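Local atomic coordinates of CaaX farnesyltransferase alpha subunit Ram2 (Aspergillus fumigatus, PDB entry 4L9P), a protein that probably catalyses, together with the beta subunit Ram1, the transfer of farnesyl groups to CaaX proteins. Residues K18-P23 / Y53-S58; D22-S27 / A73-G78. The protein carries 1 engineered substitution. One frame throughout, in Å; residues are numbered along the deposited sequence. Where two conformers were deposited one is given.

Contact 1. Residues K18-P23 / Y53-S58. With EDO (1,2-ethanediol), chain G.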
# COMPACT_ATOMS: atom_id res chain seq x y z
N LYS A 18 26.54 -25.31 -17.28
CA LYS A 18 25.54 -26.26 -17.77
C LYS A 18 24.96 -25.97 -19.15
O LYS A 18 24.84 -26.87 -19.97
CB LYS A 18 24.38 -26.46 -16.80
CG LYS A 18 24.77 -26.92 -15.42
CD LYS A 18 23.70 -26.51 -14.41
CE LYS A 18 24.30 -26.22 -13.03
NZ LYS A 18 23.23 -25.74 -12.09
N TYR A 19 24.58 -24.73 -19.40
CA TYR A 19 24.04 -24.35 -20.70
C TYR A 19 25.11 -24.32 -21.76
O TYR A 19 24.90 -24.85 -22.87
CB TYR A 19 23.32 -22.99 -20.60
CG TYR A 19 22.08 -23.10 -19.75
CD1 TYR A 19 20.89 -23.55 -20.32
CD2 TYR A 19 22.10 -22.82 -18.38
CE1 TYR A 19 19.75 -23.73 -19.57
CE2 TYR A 19 20.92 -22.97 -17.62
CZ TYR A 19 19.76 -23.42 -18.23
OH TYR A 19 18.57 -23.62 -17.54
N SER A 20 26.26 -23.75 -21.44
CA SER A 20 27.27 -23.63 -22.50
C SER A 20 27.86 -24.96 -22.93
O SER A 20 28.38 -25.05 -24.03
CB SER A 20 28.39 -22.70 -22.08
OG SER A 20 28.86 -23.14 -20.83
N SER A 21 27.79 -25.98 -22.09
CA SER A 21 28.32 -27.28 -22.48
C SER A 21 27.27 -28.19 -23.13
O SER A 21 27.60 -29.23 -23.66
CB SER A 21 28.97 -27.95 -21.28
OG SER A 21 28.00 -28.35 -20.34
N ASP A 22 26.00 -27.78 -23.11
CA ASP A 22 24.88 -28.64 -23.55
C ASP A 22 24.68 -28.45 -25.03
O ASP A 22 24.40 -27.34 -25.49
CB ASP A 22 23.62 -28.17 -22.81
CG ASP A 22 22.45 -29.12 -22.97
OD1 ASP A 22 22.48 -29.96 -23.88
OD2 ASP A 22 21.46 -28.96 -22.21
N PRO A 23 24.82 -29.53 -25.83
CA PRO A 23 24.56 -29.30 -27.26
C PRO A 23 23.13 -28.84 -27.62
O PRO A 23 22.90 -28.29 -28.72
CB PRO A 23 24.85 -30.67 -27.91
CG PRO A 23 24.79 -31.62 -26.83
CD PRO A 23 25.09 -30.94 -25.50
N TYR A 53 23.47 -18.65 -11.94
CA TYR A 53 22.46 -17.65 -12.24
C TYR A 53 22.96 -16.70 -13.34
O TYR A 53 22.19 -16.32 -14.22
CB TYR A 53 22.11 -16.90 -10.95
CG TYR A 53 20.95 -15.90 -11.09
CD1 TYR A 53 19.62 -16.34 -11.10
CD2 TYR A 53 21.20 -14.53 -11.25
CE1 TYR A 53 18.57 -15.48 -11.19
CE2 TYR A 53 20.13 -13.61 -11.30
CZ TYR A 53 18.83 -14.10 -11.29
OH TYR A 53 17.81 -13.20 -11.33
N LEU A 54 24.24 -16.31 -13.30
CA LEU A 54 24.80 -15.49 -14.38
C LEU A 54 24.64 -16.20 -15.72
O LEU A 54 24.19 -15.60 -16.70
CB LEU A 54 26.30 -15.16 -14.16
CG LEU A 54 26.70 -14.13 -13.13
CD1 LEU A 54 28.24 -14.17 -12.98
CD2 LEU A 54 26.17 -12.77 -13.63
N GLU A 55 24.97 -17.49 -15.76
CA GLU A 55 24.92 -18.19 -17.03
C GLU A 55 23.47 -18.32 -17.52
O GLU A 55 23.15 -17.98 -18.68
CB GLU A 55 25.54 -19.59 -16.94
CG GLU A 55 25.51 -20.22 -18.33
CD GLU A 55 25.99 -21.62 -18.41
OE1 GLU A 55 25.51 -22.51 -17.67
OE2 GLU A 55 26.84 -21.85 -19.27
N ALA A 56 22.57 -18.76 -16.63
CA ALA A 56 21.17 -18.98 -17.03
C ALA A 56 20.57 -17.67 -17.56
O ALA A 56 19.87 -17.64 -18.59
CB ALA A 56 20.34 -19.57 -15.85
N THR A 57 20.78 -16.59 -16.82
CA THR A 57 20.20 -15.32 -17.26
C THR A 57 20.80 -14.76 -18.54
O THR A 57 20.10 -14.06 -19.28
CB THR A 57 20.24 -14.25 -16.12
OG1 THR A 57 21.60 -14.09 -15.67
CG2 THR A 57 19.32 -14.65 -14.94
N SER A 58 22.08 -15.06 -18.82
CA SER A 58 22.67 -14.66 -20.09
C SER A 58 22.03 -15.42 -21.28
O SER A 58 21.79 -14.85 -22.35
CB SER A 58 24.20 -14.82 -20.04
OG SER A 58 24.75 -14.03 -18.98
C1 EDO G . 22.05 -11.24 -14.11
O1 EDO G . 21.90 -11.29 -15.53
C2 EDO G . 21.12 -10.23 -13.51
O2 EDO G . 19.75 -10.46 -13.89

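Contact 2. Residues D22-S27 / A73-G78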
# COMPACT_ATOMS: atom_id res chain seq x y z
N ASP A 22 26.00 -27.78 -23.11
CA ASP A 22 24.88 -28.64 -23.55
C ASP A 22 24.68 -28.45 -25.03
O ASP A 22 24.40 -27.34 -25.49
CB ASP A 22 23.62 -28.17 -22.81
CG ASP A 22 22.45 -29.12 -22.97
OD1 ASP A 22 22.48 -29.96 -23.88
OD2 ASP A 22 21.46 -28.96 -22.21
N PRO A 23 24.82 -29.53 -25.83
CA PRO A 23 24.56 -29.30 -27.26
C PRO A 23 23.13 -28.84 -27.62
O PRO A 23 22.90 -28.29 -28.72
CB PRO A 23 24.85 -30.67 -27.91
CG PRO A 23 24.79 -31.62 -26.83
CD PRO A 23 25.09 -30.94 -25.50
N GLU A 24 22.17 -29.02 -26.69
CA GLU A 24 20.81 -28.54 -26.85
C GLU A 24 20.79 -27.01 -27.01
O GLU A 24 19.89 -26.47 -27.63
CB GLU A 24 20.04 -28.81 -25.56
CG GLU A 24 19.32 -30.09 -25.55
CD GLU A 24 17.99 -29.94 -26.24
OE1 GLU A 24 17.24 -29.01 -25.87
OE2 GLU A 24 17.70 -30.76 -27.12
N TRP A 25 21.80 -26.37 -26.48
CA TRP A 25 21.90 -24.92 -26.41
C TRP A 25 22.97 -24.40 -27.34
O TRP A 25 23.28 -23.21 -27.36
CB TRP A 25 22.19 -24.51 -24.95
CG TRP A 25 20.94 -24.59 -24.12
CD1 TRP A 25 20.54 -25.61 -23.30
CD2 TRP A 25 19.91 -23.62 -24.12
NE1 TRP A 25 19.30 -25.32 -22.75
CE2 TRP A 25 18.89 -24.10 -23.25
CE3 TRP A 25 19.73 -22.42 -24.79
CZ2 TRP A 25 17.71 -23.39 -23.01
CZ3 TRP A 25 18.56 -21.67 -24.51
CH2 TRP A 25 17.57 -22.20 -23.65
N ALA A 26 23.58 -25.31 -28.12
CA ALA A 26 24.65 -24.85 -28.98
C ALA A 26 24.26 -23.82 -30.02
O ALA A 26 25.09 -22.99 -30.34
CB ALA A 26 25.33 -26.09 -29.69
N SER A 27 23.03 -23.86 -30.54
CA SER A 27 22.59 -23.01 -31.66
C SER A 27 22.36 -21.55 -31.30
O SER A 27 22.00 -20.77 -32.18
CB SER A 27 21.35 -23.60 -32.40
OG SER A 27 20.14 -23.49 -31.59
N ALA A 73 13.65 -23.18 -24.12
CA ALA A 73 13.40 -21.90 -23.45
C ALA A 73 12.46 -22.09 -22.29
O ALA A 73 12.65 -21.46 -21.22
CB ALA A 73 12.83 -20.89 -24.46
N LEU A 74 11.46 -22.95 -22.46
CA LEU A 74 10.54 -23.22 -21.36
C LEU A 74 11.28 -23.82 -20.15
O LEU A 74 11.12 -23.37 -19.01
CB LEU A 74 9.36 -24.08 -21.84
CG LEU A 74 8.28 -24.40 -20.78
CD1 LEU A 74 7.55 -23.10 -20.34
CD2 LEU A 74 7.29 -25.43 -21.37
N ARG A 75 12.13 -24.81 -20.37
CA ARG A 75 12.95 -25.41 -19.30
C ARG A 75 13.89 -24.37 -18.66
O ARG A 75 14.01 -24.30 -17.43
CB ARG A 75 13.81 -26.55 -19.87
CG ARG A 75 13.03 -27.79 -20.25
CD ARG A 75 13.97 -29.02 -20.48
NE ARG A 75 15.15 -28.72 -21.31
CZ ARG A 75 15.20 -28.80 -22.65
NH1 ARG A 75 14.13 -29.20 -23.35
NH2 ARG A 75 16.33 -28.50 -23.28
N LEU A 76 14.40 -23.46 -19.48
CA LEU A 76 15.27 -22.40 -18.96
C LEU A 76 14.48 -21.50 -17.98
O LEU A 76 14.97 -21.10 -16.92
CB LEU A 76 15.77 -21.55 -20.14
CG LEU A 76 16.58 -20.30 -19.74
CD1 LEU A 76 17.80 -20.61 -18.85
CD2 LEU A 76 17.01 -19.51 -20.97
N THR A 77 13.27 -21.13 -18.37
CA THR A 77 12.47 -20.31 -17.44
C THR A 77 12.20 -21.04 -16.12
O THR A 77 12.23 -20.39 -15.07
CB THR A 77 11.13 -19.86 -18.04
OG1 THR A 77 10.20 -20.96 -18.25
CG2 THR A 77 11.31 -19.00 -19.30
N GLY A 78 11.99 -22.34 -16.14
CA GLY A 78 11.76 -23.07 -14.90
C GLY A 78 13.03 -23.09 -14.05
O GLY A 78 12.95 -23.00 -12.80
O HOH W 1 17.93 -27.17 -20.66

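Contact 1. Residues K18-P23 / Y53-S58
At the N-terminal end of this all-helical subunit, the short, weakly bonded helical turn 18-21 offers backbone N-H groups to the carboxylate of Glu55, on helix 51-65. The two oxygens divide the work. Tyr19 N donates to Glu55 OE1 at 3.0 Å, and Ser20 N donates to Glu55 OE2 at 2.9 Å. Both donors stand above the carboxylate plane, 48° out of it. The hydroxyl Ser20 OG is also 2.9 Å from Glu55 OE2, but Gly17 O is a second possible acceptor for its proton. Glu55 reaches this far because CG is anti to the backbone N (chi1 -177°) and the chain beyond is extended. Its negative charge lies at the start of the turn, where the N-H groups of the first turn may stabilise it.

The Tyr19 ring runs past the carboxylate with the two planes 82° apart, and Glu55 OE1 sits at the ring edge, 3.5 Å from Tyr19 CD2. One atom further along the ring, Tyr19 CE2 rests 3.9 Å from Ala56 CB. The turn packs against helix 51-65, the first long helix of the alpha-subunit solenoid. Helix 71-83 adds further partners: Tyr19 OH is hydrogen-bonded to Asp79, and Ala56 also touches Ile80 and Met83.

Within helix 51-65, Thr57 OG1 donates to Tyr53 O at 2.7 Å and accepts from O1 of a bound 1,2-ethanediol at 2.8 Å. Asp148 of the Ram1 beta subunit hydrogen-bonds both this diol and Tyr53 OH.

Contact 2. Residues D22-S27 / A73-G78
Trp25 brings the benzo end of its indole up to the side chain of Leu76, with Trp25 CH2 3.8 Å from Leu76 CD2. The neighbouring atom Trp25 CZ2 is 3.9 Å from Leu76 CB. The contact joins the N-terminal loop to helix 71-83, within a prenyltransferase alpha-subunit repeat of the TPR clan. Trp25 CG is anti to its carbonyl carbon, beside the backbone N (chi1 -78°), and the ring ends up close to the helix although the CB bond does not point at it. Leu76 also packs on Ala56, Leu60 and Val63, so the indole joins a small apolar cluster between helices 51-65 and 71-83. Tyr59 and Val63 meet Trp25 from helix 51-65.

The loop is shaped by an Asx turn. Asp22 OD1 accepts from Glu24 N at 3.0 Å, overlapping the start of the 3-10 segment 23-25. Glu24 lies on the exposed side of the contact; its chain bends at chi2 and crosses Arg75 at about a right angle. Arg75 NH2 donates to Glu24 OE1 at 2.8 Å with an N-H...O angle of 152°, forming a salt bridge. Glu24 OE1 lies at the guanidinium edge, near its plane, while the donor stands above the carboxylate plane; the two planes are 60° apart. The Glu24 backbone is tied to helix 71-83 as well, through Glu24 O and Arg72.

A water lies in the planes of both the indole and the guanidinium, accepting from Trp25 NE1 at 3.1 Å and from Arg75 NE at 3.2 Å.

How the contacts relate
Contacts 1 and 2 fasten one N-terminal segment to two successive helices, 51-65 and 71-83. They share Asp22 and Pro23, and their centres are about 8 Å apart. Tyr19 and Trp25 join them: their rings meet edge-to-face, with Tyr19 CD1 3.4 Å from Trp25 NE1. Leu76 CD1 of contact 2 packs 3.4 Å from Tyr19 OH and 3.6 Å from Ala56 O, both of contact 1. Both centres lie 37 to 38 Å from the centre of the chain, near its N-terminal end. Only contact 1 has a residue within reach of the Ram1 chain, Tyr53. Neither contact includes the bound farnesyl analogue.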